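Local coordinates for SnoaL-like domain-containing protein (Silicibacter pomeroyi, PDB 3FLJ) that is of unknown function but belongs to the SnoaL-like family, its curved sheet and packed helices forming a cystatin-like fold, at residues P22-A25 against R26-E29; D135-N138 against A139-T143. All blocks are in the same frame, centred on the assembly; numbering follows the deposited sequence. Where two conformers were deposited one is given.

Contact 1 of 2, residues P22-A25 against R26-E29; sequences PTIA and RMQE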
ATOM      1  N   PRO A  22       5.392  14.875  15.245  1.00 45.68           N
ATOM      2  CA  PRO A  22       6.231  14.129  16.213  1.00 45.74           C
ATOM      3  C   PRO A  22       5.952  12.636  16.369  1.00 45.28           C
ATOM      4  O   PRO A  22       6.887  11.854  16.518  1.00 44.87           O
ATOM      5  CB  PRO A  22       5.945  14.839  17.537  1.00 45.91           C
ATOM      6  CG  PRO A  22       5.576  16.162  17.170  1.00 47.03           C
ATOM      7  CD  PRO A  22       4.843  16.085  15.887  1.00 45.24           C
ATOM      8  N   THR A  23       4.671  12.269  16.395  1.00 44.48           N
ATOM      9  CA  THR A  23       4.239  10.858  16.440  1.00 44.29           C
ATOM     10  C   THR A  23       4.734  10.043  15.255  1.00 43.57           C
ATOM     11  O   THR A  23       5.108   8.877  15.428  1.00 42.90           O
ATOM     12  CB  THR A  23       2.702  10.733  16.534  1.00 44.51           C
ATOM     13  OG1 THR A  23       2.263  11.457  17.685  1.00 44.49           O
ATOM     14  CG2 THR A  23       2.243   9.256  16.642  1.00 44.00           C
ATOM     15  N   ILE A  24       4.735  10.661  14.073  1.00 43.87           N
ATOM     16  CA  ILE A  24       5.219  10.024  12.837  1.00 44.03           C
ATOM     17  C   ILE A  24       6.747   9.829  12.920  1.00 43.83           C
ATOM     18  O   ILE A  24       7.235   8.764  12.546  1.00 43.65           O
ATOM     19  CB  ILE A  24       4.787  10.819  11.564  1.00 43.65           C
ATOM     20  CG1 ILE A  24       3.254  10.908  11.481  1.00 43.16           C
ATOM     21  CG2 ILE A  24       5.375  10.215  10.278  1.00 44.51           C
ATOM     22  CD1 ILE A  24       2.509   9.583  11.388  1.00 38.69           C
ATOM     23  N   ALA A  25       7.477  10.829  13.424  1.00 44.94           N
ATOM     24  CA  ALA A  25       8.937  10.713  13.663  1.00 46.38           C
ATOM     25  C   ALA A  25       9.253   9.579  14.668  1.00 47.21           C
ATOM     26  O   ALA A  25      10.110   8.729  14.384  1.00 46.77           O
ATOM     27  CB  ALA A  25       9.527  12.049  14.163  1.00 45.42           C
ATOM     28  N   ARG A  26       8.525   9.566  15.799  1.00 48.56           N
ATOM     29  CA  ARG A  26       8.713   8.544  16.848  0.50 49.08           C
ATOM     30  C   ARG A  26       8.368   7.123  16.356  1.00 49.13           C
ATOM     31  O   ARG A  26       9.068   6.161  16.684  1.00 48.52           O
ATOM     32  CB  ARG A  26       7.926   8.918  18.125  0.50 49.11           C
ATOM     33  CG  ARG A  26       8.091   7.984  19.349  0.50 49.05           C
ATOM     34  CD  ARG A  26       9.550   7.691  19.729  0.50 49.63           C
ATOM     35  NE  ARG A  26       9.635   6.868  20.937  0.50 49.76           N
ATOM     36  CZ  ARG A  26      10.716   6.196  21.362  0.50 51.19           C
ATOM     37  NH1 ARG A  26      11.886   6.211  20.702  0.50 51.59           N
ATOM     38  NH2 ARG A  26      10.624   5.476  22.488  0.50 51.94           N
HETATM   39  N   MSE A  27       7.304   7.007  15.572  1.00 49.86           N
HETATM   40  CA  MSE A  27       6.855   5.736  14.986  1.00 52.89           C
HETATM   41  C   MSE A  27       7.919   5.032  14.120  1.00 54.54           C
HETATM   42  O   MSE A  27       8.013   3.804  14.161  1.00 54.78           O
HETATM   43  CB  MSE A  27       5.596   6.020  14.156  1.00 51.94           C
HETATM   44  CG  MSE A  27       4.965   4.922  13.447  1.00 57.00           C
HETATM   45 SE   MSE A  27       3.603   5.707  12.366  0.75 50.57          SE
HETATM   46  CE  MSE A  27       3.266   4.066  11.584  1.00 49.05           C
ATOM     47  N   GLN A  28       8.690   5.810  13.348  1.00 56.93           N
ATOM     48  CA  GLN A  28       9.732   5.266  12.451  1.00 59.30           C
ATOM     49  C   GLN A  28      10.791   4.493  13.220  1.00 64.09           C
ATOM     50  O   GLN A  28      11.075   3.336  12.898  1.00 65.89           O
ATOM     51  CB  GLN A  28      10.407   6.365  11.637  1.00 59.78           C
ATOM     52  CG  GLN A  28       9.510   6.973  10.596  1.00 60.54           C
ATOM     53  CD  GLN A  28      10.134   8.192   9.949  1.00 60.28           C
ATOM     54  OE1 GLN A  28       9.595   9.296  10.043  1.00 65.26           O
ATOM     55  NE2 GLN A  28      11.294   8.009   9.329  1.00 55.71           N
ATOM     56  N   GLU A  29      11.337   5.147  14.238  1.00 67.90           N
ATOM     57  CA  GLU A  29      12.337   4.532  15.126  1.00 72.33           C
ATOM     58  C   GLU A  29      11.862   3.331  15.985  1.00 73.32           C
ATOM     59  O   GLU A  29      12.695   2.483  16.316  1.00 74.82           O
ATOM     60  CB  GLU A  29      13.078   5.607  15.973  1.00 72.92           C
ATOM     61  CG  GLU A  29      12.239   6.594  16.853  1.00 75.01           C
ATOM     62  CD  GLU A  29      13.024   7.821  17.370  1.00 74.47           C
ATOM     63  OE1 GLU A  29      14.176   8.071  16.938  1.00 81.33           O
ATOM     64  OE2 GLU A  29      12.460   8.572  18.203  1.00 78.29           O
TER
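Ile-24 and Met-27 meet here along one turn of helix 22-31, a local i to i+3 contact on the helix face that lies on the curved sheet of the cystatin-like fold. Their side chains run side by side, both pointing the same way, and CD1 of Ile-24 touches SE of Met-27, a selenomethionine, at 4.1 Å. Met-27 has CG anti to the backbone N (chi1 179°) and an extended chain, which carries its selenium out to the isoleucine tip. Both lean on Ile-109 of strand 101-111, while Trp-90 and Ile-83 take up Ile-24 and Leu-92 takes up Met-27.

Arg-26 N binds Pro-22 O and Met-27 N binds Thr-23 O, each at 2.9 Å. Thr-23 OG1, buried, is bonded to Gly-115 O. Gln-28 has CG beside its backbone N (chi1 -70°), and the extended chain passes Ile-24 O, CG lying 3.5 Å from that oxygen, before touching Tyr-80 and Ile-83 of strand 78-86. Cut back to an alanine, the residue would lose the chain beyond CB, which is likely to open a gap toward that strand and leave Ile-24 O less covered. OE1 and Ile-24 O are both acceptors and form no bond. An apolar face is thus set into the sheet, while the backbone ladder slackens at Gln-28 N, shared weakly between Ile-24 O and Ala-25 O.

Contact 2 of 2, residues D135-N138 against A139-T143; sequences DAMN and ARVMT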
ATOM      1  N   ASP A 135       0.931 -16.795   7.047  1.00 44.08           N
ATOM      2  CA  ASP A 135       1.307 -18.074   7.664  1.00 44.49           C
ATOM      3  C   ASP A 135       2.145 -17.875   8.938  1.00 43.82           C
ATOM      4  O   ASP A 135       1.831 -18.483   9.965  1.00 42.57           O
ATOM      5  CB  ASP A 135       2.030 -18.991   6.667  1.00 46.11           C
ATOM      6  CG  ASP A 135       1.121 -19.464   5.509  1.00 51.79           C
ATOM      7  OD1 ASP A 135      -0.129 -19.328   5.588  1.00 53.21           O
ATOM      8  OD2 ASP A 135       1.681 -19.985   4.515  1.00 55.20           O
ATOM      9  N   ALA A 136       3.155 -16.995   8.875  1.00 42.74           N
ATOM     10  CA  ALA A 136       4.001 -16.669  10.045  1.00 42.45           C
ATOM     11  C   ALA A 136       3.195 -16.055  11.204  1.00 42.11           C
ATOM     12  O   ALA A 136       3.411 -16.422  12.366  1.00 41.98           O
ATOM     13  CB  ALA A 136       5.171 -15.755   9.658  1.00 41.42           C
HETATM   14  N   MSE A 137       2.259 -15.163  10.874  1.00 42.10           N
HETATM   15  CA  MSE A 137       1.393 -14.492  11.872  1.00 42.64           C
HETATM   16  C   MSE A 137       0.360 -15.432  12.493  1.00 42.81           C
HETATM   17  O   MSE A 137       0.081 -15.305  13.691  1.00 43.71           O
HETATM   18  CB  MSE A 137       0.720 -13.229  11.298  1.00 42.51           C
HETATM   19  CG  MSE A 137       1.682 -12.066  11.016  1.00 42.37           C
HETATM   20 SE   MSE A 137       2.550 -11.389  12.623  0.75 39.23          SE
HETATM   21  CE  MSE A 137       0.902 -10.686  13.511  1.00 42.65           C
ATOM     22  N   ASN A 138      -0.213 -16.345  11.700  1.00 42.63           N
ATOM     23  CA  ASN A 138      -1.112 -17.383  12.241  1.00 42.42           C
ATOM     24  C   ASN A 138      -0.386 -18.195  13.332  1.00 42.18           C
ATOM     25  O   ASN A 138      -0.940 -18.396  14.407  1.00 42.18           O
ATOM     26  CB  ASN A 138      -1.619 -18.354  11.167  1.00 42.63           C
ATOM     27  CG  ASN A 138      -2.604 -17.731  10.195  1.00 47.19           C
ATOM     28  OD1 ASN A 138      -3.196 -16.664  10.437  1.00 47.77           O
ATOM     29  ND2 ASN A 138      -2.772 -18.402   9.053  1.00 47.53           N
ATOM     30  N   ALA A 139       0.855 -18.608  13.044  1.00 41.44           N
ATOM     31  CA  ALA A 139       1.683 -19.367  13.993  1.00 41.48           C
ATOM     32  C   ALA A 139       1.989 -18.590  15.295  1.00 40.34           C
ATOM     33  O   ALA A 139       1.819 -19.124  16.393  1.00 39.53           O
ATOM     34  CB  ALA A 139       2.984 -19.840  13.321  1.00 40.97           C
ATOM     35  N   ARG A 140       2.405 -17.332  15.154  1.00 40.33           N
ATOM     36  CA  ARG A 140       2.728 -16.457  16.310  1.00 41.17           C
ATOM     37  C   ARG A 140       1.544 -16.130  17.217  1.00 40.79           C
ATOM     38  O   ARG A 140       1.656 -16.237  18.443  1.00 39.78           O
ATOM     39  CB  ARG A 140       3.361 -15.148  15.842  1.00 41.46           C
ATOM     40  CG  ARG A 140       4.746 -15.339  15.331  1.00 43.41           C
ATOM     41  CD  ARG A 140       5.309 -14.058  14.818  1.00 49.96           C
ATOM     42  NE  ARG A 140       6.766 -14.140  14.722  1.00 56.72           N
ATOM     43  CZ  ARG A 140       7.639 -13.983  15.734  1.00 57.87           C
ATOM     44  NH1 ARG A 140       7.239 -13.741  16.994  1.00 56.60           N
ATOM     45  NH2 ARG A 140       8.951 -14.096  15.485  1.00 57.96           N
ATOM     46  N   VAL A 141       0.432 -15.737  16.604  1.00 41.01           N
ATOM     47  CA  VAL A 141      -0.790 -15.372  17.344  1.00 41.69           C
ATOM     48  C   VAL A 141      -1.389 -16.563  18.079  1.00 41.34           C
ATOM     49  O   VAL A 141      -1.762 -16.428  19.247  1.00 42.39           O
ATOM     50  CB  VAL A 141      -1.826 -14.665  16.420  1.00 42.25           C
ATOM     51  CG1 VAL A 141      -3.183 -14.499  17.107  1.00 44.26           C
ATOM     52  CG2 VAL A 141      -1.263 -13.308  15.999  1.00 42.71           C
HETATM   53  N   MSE A 142      -1.446 -17.709  17.400  1.00 40.68           N
HETATM   54  CA  MSE A 142      -1.949 -18.972  17.980  0.50 40.36           C
HETATM   55  C   MSE A 142      -1.079 -19.402  19.171  1.00 40.61           C
HETATM   56  O   MSE A 142      -1.598 -19.879  20.181  1.00 40.77           O
HETATM   57  CB  MSE A 142      -1.958 -20.138  16.957  0.50 40.13           C
HETATM   58  CG  MSE A 142      -2.822 -21.352  17.387  0.50 41.72           C
HETATM   59 SE   MSE A 142      -2.177 -23.171  16.932  0.38 39.29          SE
HETATM   60  CE  MSE A 142      -1.587 -22.846  15.062  0.50 51.81           C
ATOM     61  N   THR A 143       0.248 -19.267  19.024  1.00 39.29           N
ATOM     62  CA  THR A 143       1.214 -19.689  20.073  1.00 39.38           C
ATOM     63  C   THR A 143       1.243 -18.757  21.275  1.00 37.44           C
ATOM     64  O   THR A 143       1.386 -19.214  22.402  1.00 36.39           O
ATOM     65  CB  THR A 143       2.652 -19.863  19.494  1.00 39.72           C
ATOM     66  OG1 THR A 143       2.594 -20.793  18.409  1.00 42.71           O
ATOM     67  CG2 THR A 143       3.667 -20.380  20.555  1.00 37.44           C
TER
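Peptide carbonyls are the flat groups that count where Arg-140 meets Ala-136, and Val-141 meets Met-137, near the C-terminal end of helix 127-143. Arg-140 N comes to Ala-136 O at 3.1 Å, and CG of the same arginine lies 3.4 Å from that oxygen. The carbonyl of Ala-139 is gripped twice: Thr-143 N and Thr-143 OG1 reach its oxygen from opposite faces of its plane, the hydroxyl at 2.7 Å. Thr-143 puts OG1 beside its own backbone N (chi1 -56°), which turns the hydroxyl back along the helix to the residue four earlier, a familiar way for a helical threonine to bond.

Three further backbone bonds, Ala-139 N to Asp-135 O, Val-141 N to Met-137 O and Met-142 N to Asn-138 O, complete a regular alpha-helical ladder. On one flank Met-137, a selenomethionine, curls tightly, with all three torsions between -63° and -69°, and its CE meets CG2 of Val-141 at 4.2 Å. That valine methyl also sits against the Met-137 carbonyl, 3.3 Å from CG2 to O. The SE of Met-137 comes loosely beside the CD of Arg-140.

Here the helix packs on helix 61-74: Val-71 takes up Met-137, Val-74 takes up Ala-136, and Gln-73 and Val-74 touch Arg-140. The arginine runs straight from CG to NE and ends in a weak bond from NH1 to His-70 ND1, while OD1 of Asn-138 is tied to the hydroxyl of Tyr-54. Chemically, then, this is a surface stretch of helix held mainly by its backbone, with a thin apolar patch toward the neighbouring helix and a threonine hydroxyl that gives a late helical carbonyl a second donor.

Coming from the N terminus, the chain first forms contact 1 in helix 22-31, then runs through helix 61-74 and the long strands of the curved sheet before contact 2 appears in helix 127-143. The two are in series, neither nested nor crossed, and neither closes a loop, since each lies within one continuous helix. The centres of contact 1 and contact 2 are about 27 Å apart, on opposite sides of the chain's centre. Side chains of contact 1 set the first helix against strands 78-86, 89-98 and 101-111; those of contact 2 set the long late helix against helix 61-74, so each belongs to a different helix of the cystatin-like fold.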